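Local structure of 3-hydroxyisobutyrate dehydrogenase family protein (Geobacter sulfurreducens, 3PDU) at residues A[271-276]-A[281-286]. The protein probably reduces succinic semialdehyde to gamma-hydroxybutyrate with NADPH, as a member of the beta-hydroxyacid dehydrogenase family. Sequence-based numbering, arbitrary orientation.
Sequences AGHADE and VFRVLE
Arg283 and Val284 face His273, Glu276 and Ala271 at the surface of the all-helical C-terminal domain, where helix 256-270 ends in a Schellman motif at Gly272, followed by a type I beta turn from His273 to Glu276. Taken in order, Val281 packs on Met182 and Phe282 on Met189 of helix 166-194; Arg283, next in sequence, meets the turn. Arg283 CB lies 4.0 Å from the centroid of the His273 ring, 27° off its normal, which meets the geometry of a CH-pi contact. A bend at chi3 then turns the guanidinium so that His273 CE1 lies over its face, toward the rim, with the two planes 37° apart. Arg283 NH1 reaches Glu276 OE1 at 2.8 Å, a salt bridge on the syn side of the oxygen, although the N-H...O angle is only 135°. The other oxygen, Glu276 OE2, accepts from His273 ND1 at 2.6 Å, almost exactly in the ring plane, so one carboxylate grips both residues. With an alanine at His273 the ND1 donor and the flat ring are gone, and the Glu276 carboxylate and the Arg283 chain would probably be freer to turn. Farther along, Val284 CG1 packs on Ala271 CB at 3.8 Å, while a water sits 2.8 Å from His273 NE2.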
ATOM      1  N   ALA A 271       7.924 -11.072  12.690  1.00 21.95           N
ATOM      2  CA  ALA A 271       8.280 -12.455  12.415  1.00 23.98           C
ATOM      3  C   ALA A 271       9.625 -12.865  13.018  1.00 26.62           C
ATOM      4  O   ALA A 271      10.089 -13.983  12.793  1.00 27.45           O
ATOM      5  CB  ALA A 271       8.254 -12.720  10.909  1.00 26.51           C
ATOM      6  N   GLY A 272      10.253 -11.972  13.780  1.00 24.72           N
ATOM      7  CA  GLY A 272      11.446 -12.334  14.534  1.00 22.94           C
ATOM      8  C   GLY A 272      12.786 -11.950  13.913  1.00 26.23           C
ATOM      9  O   GLY A 272      13.831 -12.444  14.342  1.00 23.45           O
ATOM     10  N   HIS A 273      12.778 -11.053  12.930  1.00 20.82           N
ATOM     11  CA  HIS A 273      14.021 -10.714  12.220  1.00 22.91           C
ATOM     12  C   HIS A 273      14.598  -9.335  12.586  1.00 21.78           C
ATOM     13  O   HIS A 273      15.444  -8.792  11.867  1.00 17.80           O
ATOM     14  CB  HIS A 273      13.811 -10.826  10.700  1.00 18.36           C
ATOM     15  CG  HIS A 273      13.175 -12.115  10.279  1.00 25.61           C
ATOM     16  ND1 HIS A 273      13.814 -13.333  10.397  1.00 29.60           N
ATOM     17  CD2 HIS A 273      11.954 -12.380   9.755  1.00 25.47           C
ATOM     18  CE1 HIS A 273      13.014 -14.291   9.962  1.00 35.47           C
ATOM     19  NE2 HIS A 273      11.877 -13.740   9.569  1.00 29.81           N
ATOM     20  N   ALA A 274      14.160  -8.783  13.711  1.00 19.56           N
ATOM     21  CA  ALA A 274      14.533  -7.415  14.084  1.00 21.34           C
ATOM     22  C   ALA A 274      16.045  -7.204  14.172  1.00 21.59           C
ATOM     23  O   ALA A 274      16.535  -6.124  13.853  1.00 20.49           O
ATOM     24  CB  ALA A 274      13.864  -7.011  15.403  1.00 21.42           C
ATOM     25  N   ASP A 275      16.779  -8.225  14.612  1.00 16.74           N
ATOM     26  CA  ASP A 275      18.221  -8.076  14.830  1.00 17.21           C
ATOM     27  C   ASP A 275      19.083  -8.631  13.689  1.00 19.29           C
ATOM     28  O   ASP A 275      20.309  -8.631  13.774  1.00 23.35           O
ATOM     29  CB  ASP A 275      18.642  -8.707  16.165  1.00 25.25           C
ATOM     30  CG  ASP A 275      18.138  -7.915  17.366  1.00 36.74           C
ATOM     31  OD1 ASP A 275      18.272  -6.674  17.367  1.00 31.45           O
ATOM     32  OD2 ASP A 275      17.625  -8.535  18.312  1.00 43.94           O
ATOM     33  N   GLU A 276      18.442  -9.101  12.625  1.00 15.56           N
ATOM     34  CA  GLU A 276      19.171  -9.542  11.447  1.00 17.82           C
ATOM     35  C   GLU A 276      19.444  -8.339  10.549  1.00 19.83           C
ATOM     36  O   GLU A 276      18.961  -7.247  10.819  1.00 17.70           O
ATOM     37  CB  GLU A 276      18.361 -10.597  10.697  1.00 17.99           C
ATOM     38  CG  GLU A 276      18.191 -11.907  11.484  1.00 20.93           C
ATOM     39  CD  GLU A 276      17.210 -12.849  10.818  1.00 32.80           C
ATOM     40  OE1 GLU A 276      17.469 -13.281   9.675  1.00 33.69           O
ATOM     41  OE2 GLU A 276      16.176 -13.161  11.438  1.00 36.97           O
ATOM     42  N   VAL A 281      14.178  -8.555   5.415  1.00 15.29           N
ATOM     43  CA  VAL A 281      12.777  -8.318   5.073  1.00 15.17           C
ATOM     44  C   VAL A 281      12.351  -9.325   4.003  1.00 16.28           C
ATOM     45  O   VAL A 281      11.190  -9.668   3.884  1.00 15.32           O
ATOM     46  CB  VAL A 281      12.530  -6.865   4.587  1.00 15.62           C
ATOM     47  CG1 VAL A 281      13.223  -6.612   3.255  1.00 18.88           C
ATOM     48  CG2 VAL A 281      11.029  -6.586   4.487  1.00 16.02           C
ATOM     49  N   PHE A 282      13.315  -9.810   3.232  1.00 18.07           N
ATOM     50  CA  PHE A 282      13.041 -10.841   2.237  1.00 18.01           C
ATOM     51  C   PHE A 282      12.317 -12.042   2.842  1.00 20.75           C
ATOM     52  O   PHE A 282      11.520 -12.707   2.180  1.00 18.76           O
ATOM     53  CB  PHE A 282      14.358 -11.278   1.606  1.00 19.08           C
ATOM     54  CG  PHE A 282      14.220 -12.351   0.575  1.00 18.53           C
ATOM     55  CD1 PHE A 282      13.579 -12.099  -0.629  1.00 17.88           C
ATOM     56  CD2 PHE A 282      14.788 -13.603   0.782  1.00 17.27           C
ATOM     57  CE1 PHE A 282      13.485 -13.089  -1.597  1.00 20.36           C
ATOM     58  CE2 PHE A 282      14.689 -14.596  -0.181  1.00 28.99           C
ATOM     59  CZ  PHE A 282      14.044 -14.339  -1.371  1.00 23.27           C
ATOM     60  N   ARG A 283      12.602 -12.326   4.104  1.00 17.20           N
ATOM     61  CA  ARG A 283      12.020 -13.497   4.751  1.00 17.85           C
ATOM     62  C   ARG A 283      10.506 -13.405   4.966  1.00 21.80           C
ATOM     63  O   ARG A 283       9.858 -14.412   5.232  1.00 22.77           O
ATOM     64  CB  ARG A 283      12.752 -13.821   6.056  1.00 22.62           C
ATOM     65  CG  ARG A 283      14.194 -14.252   5.799  1.00 23.31           C
ATOM     66  CD  ARG A 283      14.948 -14.517   7.080  1.00 38.18           C
ATOM     67  NE  ARG A 283      14.658 -15.846   7.602  1.00 46.12           N
ATOM     68  CZ  ARG A 283      15.321 -16.409   8.606  1.00 50.88           C
ATOM     69  NH1 ARG A 283      16.312 -15.748   9.196  1.00 41.78           N
ATOM     70  NH2 ARG A 283      14.991 -17.629   9.019  1.00 48.79           N
ATOM     71  N   VAL A 284       9.936 -12.212   4.837  1.00 19.38           N
ATOM     72  CA  VAL A 284       8.481 -12.090   4.890  1.00 17.28           C
ATOM     73  C   VAL A 284       7.891 -11.737   3.527  1.00 22.57           C
ATOM     74  O   VAL A 284       6.676 -11.646   3.386  1.00 26.97           O
ATOM     75  CB  VAL A 284       7.978 -11.086   5.966  1.00 22.78           C
ATOM     76  CG1 VAL A 284       8.444 -11.510   7.355  1.00 22.96           C
ATOM     77  CG2 VAL A 284       8.410  -9.646   5.638  1.00 18.54           C
ATOM     78  N   LEU A 285       8.752 -11.528   2.534  1.00 18.33           N
ATOM     79  CA  LEU A 285       8.299 -11.266   1.170  1.00 20.15           C
ATOM     80  C   LEU A 285       8.183 -12.572   0.368  1.00 26.42           C
ATOM     81  O   LEU A 285       7.222 -12.782  -0.374  1.00 28.22           O
ATOM     82  CB  LEU A 285       9.241 -10.277   0.473  1.00 20.10           C
ATOM     83  CG  LEU A 285       9.357  -8.891   1.109  1.00 20.42           C
ATOM     84  CD1 LEU A 285      10.421  -8.067   0.406  1.00 19.41           C
ATOM     85  CD2 LEU A 285       8.004  -8.149   1.096  1.00 20.65           C
ATOM     86  N   GLU A 286       9.175 -13.449   0.524  1.00 20.34           N
ATOM     87  CA  GLU A 286       9.116 -14.793  -0.047  1.00 27.20           C
ATOM     88  C   GLU A 286       8.354 -15.649   0.931  1.00 45.37           C
ATOM     89  O   GLU A 286       8.368 -15.361   2.115  1.00 55.04           O
ATOM     90  CB  GLU A 286      10.520 -15.352  -0.256  1.00 29.38           C
ATOM     91  CG  GLU A 286      10.564 -16.731  -0.865  1.00 44.70           C
ATOM     92  CD  GLU A 286      11.946 -17.098  -1.386  1.00 46.89           C
ATOM     93  OE1 GLU A 286      12.825 -17.447  -0.562  1.00 51.68           O
ATOM     94  OE2 GLU A 286      12.137 -17.067  -2.624  1.00 37.93           O
TER
HETATM   95  O   HOH W   1       9.875 -15.429   8.461  1.00 31.90           O